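Local coordinates for Tol-Pal system protein TolB (Acinetobacter baumannii, PDB 7MX5) that probably acts in the periplasm as part of the Tol-Pal system, which helps the outer membrane invaginate during cell division and keeps it intact, at residues N26-Y29 / P30-T34; K77-D81 / G82-H86; V208-F212 / K213-G217; S310-G313 / K314-A317. All coordinates share one frame; numbering follows the deposited sequence.

How the contacts relate
Contacts 1 and 2 belong to the amino-terminal domain, contacts 3 and 4 to the beta-propeller. Contact 1 starts helix 29-37 and contact 2 closes the hairpin of strands 70-78 and 83-91; their centres are about 15 Å apart, and they meet where Asn26 ND2 lies 3.2 Å from Phe83 CD1. Across the molecule, 208-212/213-217 links two sheets of the propeller, whereas 310-313/314-317 turns the chain within one sheet. These two have centres about 28 Å apart. Contact 3 lies about 45 Å from contact 1 and 49 Å from contact 2, centre to centre, while contact 4 is nearer to both, at about 31 and 39 Å.

Contact 1: N26-Y29 / P30-T34; sequences NGLY and PIVET
The Tyr29 ring carries Pro30 CD over one face, in a CH-pi contact 3.5 Å from the ring centroid and 22° off its normal. Tyr29 CG sits between its own backbone N and carbonyl carbon (chi1 88°), which folds the ring back over the following proline. Glu33 OE1 approaches obliquely, 4.2 Å from Tyr29 CE1, but its hydrogen bond goes to Ser46. On another side of the turn Leu28 CD1 packs against Val32 CG2 at 3.7 Å, beside Ile19 and helix 110-126. The backbone follows the same spacing: Val32 N reaches Leu28 O at 3.2 Å, and Glu33 N reaches Tyr29 O at 2.8 Å in a nearly straight bond (169°). One turn on, Pro30 O is gripped twice by Thr34, its N and OG1 arriving from opposite faces of the carbonyl plane. Ahead of the helix, Asp25 accepts from the Gly27 amide and, weakly, from those of Leu28 and Tyr29. This is the start of an alpha-helix, with a proline in the first turn, where the N-H it lacks would have had no carbonyl one turn earlier in the helix to bond.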
# COMPACT_ATOMS: atom_id res chain seq x y z
N ASN A 26 26.38 -5.86 8.53
CA ASN A 26 25.50 -6.45 9.53
C ASN A 26 24.40 -7.31 8.91
O ASN A 26 23.54 -7.81 9.64
CB ASN A 26 24.87 -5.35 10.38
CG ASN A 26 24.73 -5.74 11.83
OD1 ASN A 26 25.28 -6.74 12.28
ND2 ASN A 26 23.99 -4.94 12.59
N GLY A 27 24.42 -7.50 7.59
CA GLY A 27 23.26 -7.99 6.89
C GLY A 27 22.39 -6.90 6.32
O GLY A 27 21.23 -7.15 5.99
N LEU A 28 22.93 -5.68 6.19
CA LEU A 28 22.15 -4.52 5.79
C LEU A 28 22.06 -4.40 4.27
O LEU A 28 20.96 -4.25 3.72
CB LEU A 28 22.79 -3.25 6.38
CG LEU A 28 22.01 -1.93 6.43
CD1 LEU A 28 22.13 -1.16 5.12
CD2 LEU A 28 20.56 -2.17 6.78
N TYR A 29 23.20 -4.46 3.59
CA TYR A 29 23.21 -4.20 2.15
C TYR A 29 22.42 -5.21 1.32
O TYR A 29 21.88 -4.79 0.28
CB TYR A 29 24.66 -4.08 1.67
CG TYR A 29 25.36 -5.36 1.26
CD1 TYR A 29 25.20 -5.90 -0.02
CD2 TYR A 29 26.19 -6.03 2.15
CE1 TYR A 29 25.84 -7.06 -0.38
CE2 TYR A 29 26.83 -7.20 1.79
CZ TYR A 29 26.65 -7.71 0.52
OH TYR A 29 27.30 -8.87 0.16
N PRO A 30 22.31 -6.50 1.67
CA PRO A 30 21.41 -7.36 0.88
C PRO A 30 19.96 -6.90 0.92
O PRO A 30 19.24 -7.04 -0.08
CB PRO A 30 21.58 -8.75 1.51
CG PRO A 30 22.83 -8.69 2.28
CD PRO A 30 23.05 -7.27 2.68
N ILE A 31 19.51 -6.35 2.05
CA ILE A 31 18.17 -5.79 2.12
C ILE A 31 18.04 -4.58 1.20
O ILE A 31 17.03 -4.42 0.51
CB ILE A 31 17.82 -5.42 3.58
CG1 ILE A 31 17.73 -6.69 4.44
CG2 ILE A 31 16.52 -4.63 3.64
CD1 ILE A 31 17.63 -6.41 5.92
N VAL A 32 19.07 -3.73 1.16
CA VAL A 32 19.04 -2.57 0.27
C VAL A 32 19.05 -3.01 -1.18
O VAL A 32 18.29 -2.49 -2.01
CB VAL A 32 20.22 -1.63 0.59
CG1 VAL A 32 20.27 -0.49 -0.41
CG2 VAL A 32 20.11 -1.11 2.01
N GLU A 33 19.91 -3.98 -1.52
CA GLU A 33 19.94 -4.50 -2.89
C GLU A 33 18.61 -5.14 -3.27
O GLU A 33 18.20 -5.06 -4.43
CB GLU A 33 21.09 -5.50 -3.03
CG GLU A 33 21.19 -6.16 -4.40
CD GLU A 33 22.26 -7.23 -4.44
OE1 GLU A 33 22.98 -7.39 -3.44
OE2 GLU A 33 22.37 -7.92 -5.48
N THR A 34 17.93 -5.77 -2.31
CA THR A 34 16.63 -6.36 -2.60
C THR A 34 15.56 -5.28 -2.78
O THR A 34 14.69 -5.40 -3.65
CB THR A 34 16.23 -7.32 -1.48
OG1 THR A 34 17.30 -8.24 -1.24
CG2 THR A 34 14.98 -8.09 -1.87

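Contact 2: K77-D81 / G82-H86; sequences KQTAD and GFEVH
Lys77 and Glu84 form an antiparallel hydrogen-bonded pair of the hairpin, and backbone bonds dominate the contact. Lys77 N donates to Glu84 O at 3.0 Å, and Glu84 N returns to Lys77 O at 2.6 Å, almost straight at 171°. Gln78 and Phe83 follow as a non-hydrogen-bonded pair. Beyond them Thr79 N gives a 2.7 Å bond to Gly82 O, approaching from above the carbonyl plane and not along a lone pair; it is the last main-chain bond before the chain reverses through Ala80 and Asp81, both near helical backbone angles.

One side chain joins the polar set. Thr79 OG1 lies between its backbone N and carbonyl carbon (chi1 40°), a rotation that carries the hydroxyl across the turn, where it accepts a weak bond from Gly82 N at 3.4 Å.

The remaining contacts are van der Waals in kind. Gln78, bent at chi2, folds over its neighbour across the hairpin: CG comes to 3.2 Å from Gly82 O, and OE1 to 3.8 Å from Phe83 CB. Its amide plane and the Phe83 ring are 31° apart, but the ring itself runs on toward Val105 and Asn26. On the face shared by Lys77 and Glu84, Thr79 CG2 lies 4.1 Å from Glu84 OE2, the two side chains crossing at about a right angle.

The hairpin end is thus held mainly by main-chain amides and carbonyls, with the threonine hydroxyl adding a weak tie. Phe83 supplies the buried apolar part, while Lys77, Gln78 and Asp81 are exposed.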
# COMPACT_ATOMS: atom_id res chain seq x y z
N LYS A 77 29.57 0.49 11.61
CA LYS A 77 30.32 0.52 12.86
C LYS A 77 29.36 0.31 14.02
O LYS A 77 28.35 1.00 14.12
CB LYS A 77 31.07 1.85 13.02
CG LYS A 77 32.26 2.01 12.09
CD LYS A 77 33.54 1.48 12.72
CE LYS A 77 34.76 1.86 11.90
NZ LYS A 77 36.03 1.49 12.59
N GLN A 78 29.69 -0.65 14.88
CA GLN A 78 28.82 -0.97 16.01
C GLN A 78 28.89 0.12 17.07
O GLN A 78 29.94 0.71 17.32
CB GLN A 78 29.23 -2.31 16.62
CG GLN A 78 28.11 -3.02 17.37
CD GLN A 78 27.20 -3.82 16.46
OE1 GLN A 78 27.49 -3.99 15.27
NE2 GLN A 78 26.11 -4.33 17.01
N THR A 79 27.74 0.40 17.68
CA THR A 79 27.63 1.37 18.76
C THR A 79 27.10 0.68 20.02
O THR A 79 26.80 -0.51 20.02
CB THR A 79 26.72 2.54 18.36
OG1 THR A 79 25.59 2.04 17.63
CG2 THR A 79 27.48 3.54 17.50
N ALA A 80 27.00 1.46 21.10
CA ALA A 80 26.50 0.91 22.36
C ALA A 80 25.07 0.43 22.22
O ALA A 80 24.73 -0.69 22.63
CB ALA A 80 26.62 1.96 23.46
N ASP A 81 24.20 1.26 21.64
CA ASP A 81 22.83 0.84 21.38
C ASP A 81 22.79 -0.27 20.33
O ASP A 81 22.39 -1.40 20.62
CB ASP A 81 21.98 2.03 20.94
CG ASP A 81 22.48 3.35 21.50
OD1 ASP A 81 23.71 3.50 21.66
OD2 ASP A 81 21.64 4.23 21.79
N GLY A 82 23.21 0.05 19.11
CA GLY A 82 23.24 -0.93 18.05
C GLY A 82 24.41 -0.74 17.10
O GLY A 82 25.53 -1.15 17.41
N PHE A 83 24.16 -0.12 15.95
CA PHE A 83 25.22 0.09 14.97
C PHE A 83 24.91 1.33 14.15
O PHE A 83 23.77 1.79 14.08
CB PHE A 83 25.38 -1.13 14.05
CG PHE A 83 24.23 -1.35 13.12
CD1 PHE A 83 23.10 -2.04 13.54
CD2 PHE A 83 24.28 -0.89 11.81
CE1 PHE A 83 22.04 -2.25 12.68
CE2 PHE A 83 23.22 -1.10 10.95
CZ PHE A 83 22.10 -1.78 11.38
N GLU A 84 25.96 1.87 13.53
CA GLU A 84 25.87 3.01 12.64
C GLU A 84 26.10 2.54 11.21
O GLU A 84 26.90 1.62 10.97
CB GLU A 84 26.90 4.08 13.00
CG GLU A 84 26.33 5.30 13.68
CD GLU A 84 27.40 6.21 14.24
OE1 GLU A 84 28.52 6.22 13.68
OE2 GLU A 84 27.13 6.92 15.23
N VAL A 85 25.40 3.16 10.26
CA VAL A 85 25.62 2.90 8.84
C VAL A 85 25.94 4.23 8.17
O VAL A 85 25.14 5.17 8.21
CB VAL A 85 24.42 2.21 8.18
CG1 VAL A 85 23.11 2.91 8.53
CG2 VAL A 85 24.61 2.15 6.67
N HIS A 86 27.14 4.32 7.59
CA HIS A 86 27.55 5.46 6.79
C HIS A 86 27.52 5.02 5.33
O HIS A 86 28.34 4.20 4.91
CB HIS A 86 28.95 5.94 7.19
CG HIS A 86 29.39 7.18 6.48
ND1 HIS A 86 30.71 7.58 6.44
CD2 HIS A 86 28.69 8.10 5.79
CE1 HIS A 86 30.80 8.70 5.75
NE2 HIS A 86 29.59 9.04 5.34

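Contact 3: V208-F212 / K213-G217; sequences VITSF and KGLNG
Phe212 and Leu215 meet in the connection between two neighbouring blades of the propeller: strand 206-211 is an outermost strand of one four-stranded antiparallel sheet, and strand 215-221 is an outermost strand of the next. The chain rounds the corner through Phe212, Lys213 and Gly214, and no hydrogen bond crosses between 208-212 and 213-217.

The Phe212 ring fills the inside of this bend. Leu215 CB stands over one face, 4.1 Å from the ring centroid and 22° off the normal, shifted toward the rim so that its nearest ring atom is Phe212 CE1 at 3.8 Å. The edge faces the main chain, with Gly214 N 3.4 Å from Phe212 CD1 near the ring plane. With chi1 at 45°, Phe212 CG lies between its own N and carbonyl carbon; this turns the ring forward along the chain, under the residues that follow it. The leucine crosses the phenylalanine at about a right angle. Its CG is anti to the backbone N (chi1 -178°), and the branch beyond reaches back to the incoming strand: Leu215 CD2 touches Thr210 CG2 at 4.0 Å and Thr210 O at 3.9 Å.

Each strand carries a classic beta bulge close by, Ile209 and Thr210 both facing Ile196, and Asn216 and Gly217 both facing Thr231. Leu215 also packs on Ile196 of the sheet being left and on Phe230 of the sheet being entered, while Phe212 lies on Phe230 and Ala232. Such apolar packing between successive sheets, beneath the link from outer strand to inner strand, is the architecture of a beta-propeller.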
# COMPACT_ATOMS: atom_id res chain seq x y z
N VAL A 208 -15.14 0.51 20.40
CA VAL A 208 -16.21 0.33 19.42
C VAL A 208 -16.62 1.68 18.87
O VAL A 208 -17.08 2.56 19.61
CB VAL A 208 -17.42 -0.39 20.04
CG1 VAL A 208 -18.63 -0.28 19.13
CG2 VAL A 208 -17.09 -1.84 20.28
N ILE A 209 -16.45 1.86 17.56
CA ILE A 209 -16.89 3.09 16.91
C ILE A 209 -18.40 3.06 16.68
O ILE A 209 -19.12 3.97 17.09
CB ILE A 209 -16.11 3.31 15.60
CG1 ILE A 209 -14.68 3.76 15.90
CG2 ILE A 209 -16.81 4.33 14.75
CD1 ILE A 209 -14.60 5.04 16.70
N THR A 210 -18.89 2.01 16.04
CA THR A 210 -20.32 1.83 15.84
C THR A 210 -20.63 0.34 15.72
O THR A 210 -19.75 -0.47 15.41
CB THR A 210 -20.83 2.57 14.59
OG1 THR A 210 -22.26 2.61 14.61
CG2 THR A 210 -20.35 1.89 13.32
N SER A 211 -21.89 -0.01 15.98
CA SER A 211 -22.33 -1.40 15.95
C SER A 211 -23.85 -1.50 15.97
O SER A 211 -24.49 -1.11 16.96
CB SER A 211 -21.74 -2.17 17.14
OG SER A 211 -21.95 -3.56 17.00
N PHE A 212 -24.44 -2.03 14.90
CA PHE A 212 -25.88 -2.25 14.86
C PHE A 212 -26.17 -3.35 13.84
O PHE A 212 -25.26 -4.05 13.38
CB PHE A 212 -26.63 -0.95 14.54
CG PHE A 212 -26.02 -0.15 13.43
CD1 PHE A 212 -26.35 -0.41 12.11
CD2 PHE A 212 -25.13 0.87 13.70
CE1 PHE A 212 -25.80 0.34 11.09
CE2 PHE A 212 -24.57 1.62 12.68
CZ PHE A 212 -24.91 1.35 11.37
N LYS A 213 -27.45 -3.50 13.49
CA LYS A 213 -27.89 -4.64 12.70
C LYS A 213 -27.58 -4.48 11.22
O LYS A 213 -27.27 -5.47 10.54
CB LYS A 213 -29.39 -4.85 12.91
CG LYS A 213 -30.16 -3.56 13.17
CD LYS A 213 -31.64 -3.82 13.39
CE LYS A 213 -32.23 -2.78 14.33
NZ LYS A 213 -33.65 -2.46 13.99
N GLY A 214 -27.67 -3.26 10.69
CA GLY A 214 -27.49 -3.03 9.28
C GLY A 214 -26.10 -2.62 8.85
O GLY A 214 -25.92 -2.24 7.69
N LEU A 215 -25.12 -2.68 9.74
CA LEU A 215 -23.77 -2.22 9.42
C LEU A 215 -23.13 -3.14 8.39
O LEU A 215 -22.94 -4.34 8.64
CB LEU A 215 -22.92 -2.17 10.69
CG LEU A 215 -21.48 -1.67 10.52
CD1 LEU A 215 -21.46 -0.25 9.99
CD2 LEU A 215 -20.73 -1.77 11.84
N ASN A 216 -22.80 -2.58 7.22
CA ASN A 216 -22.03 -3.31 6.21
C ASN A 216 -20.53 -3.16 6.43
O ASN A 216 -19.78 -4.12 6.25
CB ASN A 216 -22.41 -2.82 4.81
CG ASN A 216 -23.78 -3.29 4.37
OD1 ASN A 216 -24.79 -2.70 4.74
ND2 ASN A 216 -23.82 -4.36 3.59
N GLY A 217 -20.08 -1.97 6.81
CA GLY A 217 -18.68 -1.74 7.10
C GLY A 217 -18.00 -0.76 6.17
O GLY A 217 -18.51 0.33 5.93

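Contact 4: S310-G313 / K314-A317; sequences SADG and KKIA
Ser310 and Lys315 face each other at the mouth of a tight hairpin loop, and most of the polar groups between them are paired. Ser310 N donates to Lys315 O at 3.1 Å, nearly straight at 167° but from above the carbonyl plane. In return Lys315 N bonds the side chain, Ser310 OG, also at 3.1 Å and with a more bent angle of 137°. Ser310 OG in turn donates to Asp312 OD1 at 2.7 Å, so the hydroxyl is both acceptor and donor.

Asp312 OD1 is held twice. Ser310 OG comes from above the carboxylate plane, whereas Lys314 N, 2.6 Å from Asp312 OD1, arrives nearly along the C-O axis and completes an Asx turn. The chi1 of 58° places the carboxylate back over the loop for both donors, and their pull would probably favour its charged form. Gly313, with positive phi, is the pivot; its N bonds Ser310 O weakly. Lys314 bends round so that NZ makes a weak bond to Asp312 O at 3.4 Å, while Lys315 NZ leaves the loop for a salt bridge with Asp333.

The loop joins strand 304-309 to strand 315-320, which pairs on its other side with strand 328-333; Phe353 of strand 352-353 packs against both Ser310 and Lys315.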
# COMPACT_ATOMS: atom_id res chain seq x y z
N SER A 310 -5.34 8.40 -4.72
CA SER A 310 -3.92 8.57 -4.46
C SER A 310 -3.72 9.72 -3.48
O SER A 310 -4.53 10.64 -3.39
CB SER A 310 -3.16 8.83 -5.76
OG SER A 310 -3.53 10.08 -6.33
N ALA A 311 -2.61 9.65 -2.74
CA ALA A 311 -2.34 10.67 -1.73
C ALA A 311 -2.24 12.06 -2.35
O ALA A 311 -2.66 13.05 -1.74
CB ALA A 311 -1.05 10.33 -0.97
N ASP A 312 -1.69 12.15 -3.56
CA ASP A 312 -1.61 13.43 -4.25
C ASP A 312 -2.99 13.93 -4.67
O ASP A 312 -3.20 15.14 -4.78
CB ASP A 312 -0.68 13.32 -5.46
CG ASP A 312 -1.12 12.26 -6.44
OD1 ASP A 312 -2.24 12.35 -6.99
OD2 ASP A 312 -0.34 11.31 -6.68
N GLY A 313 -3.93 13.02 -4.91
CA GLY A 313 -5.28 13.40 -5.27
C GLY A 313 -5.54 13.53 -6.75
O GLY A 313 -6.56 14.12 -7.13
N LYS A 314 -4.66 13.01 -7.61
CA LYS A 314 -4.84 13.10 -9.05
C LYS A 314 -5.09 11.75 -9.72
O LYS A 314 -5.26 11.71 -10.94
CB LYS A 314 -3.62 13.77 -9.70
CG LYS A 314 -2.90 14.77 -8.82
CD LYS A 314 -2.49 16.01 -9.59
CE LYS A 314 -1.92 17.07 -8.67
NZ LYS A 314 -2.76 17.27 -7.45
N LYS A 315 -5.12 10.66 -8.95
CA LYS A 315 -5.29 9.33 -9.52
C LYS A 315 -6.34 8.55 -8.74
O LYS A 315 -6.59 8.81 -7.56
CB LYS A 315 -3.97 8.54 -9.52
CG LYS A 315 -2.80 9.29 -10.13
CD LYS A 315 -2.73 9.07 -11.63
CE LYS A 315 -1.44 9.63 -12.22
NZ LYS A 315 -1.64 10.16 -13.60
N ILE A 316 -6.95 7.58 -9.42
CA ILE A 316 -7.95 6.70 -8.84
C ILE A 316 -7.60 5.27 -9.22
O ILE A 316 -7.52 4.94 -10.41
CB ILE A 316 -9.38 7.03 -9.31
CG1 ILE A 316 -9.85 8.36 -8.72
CG2 ILE A 316 -10.34 5.91 -8.93
CD1 ILE A 316 -11.20 8.81 -9.23
N ALA A 317 -7.39 4.42 -8.22
CA ALA A 317 -7.26 2.98 -8.42
C ALA A 317 -8.62 2.34 -8.19
O ALA A 317 -9.25 2.57 -7.15
CB ALA A 317 -6.22 2.37 -7.49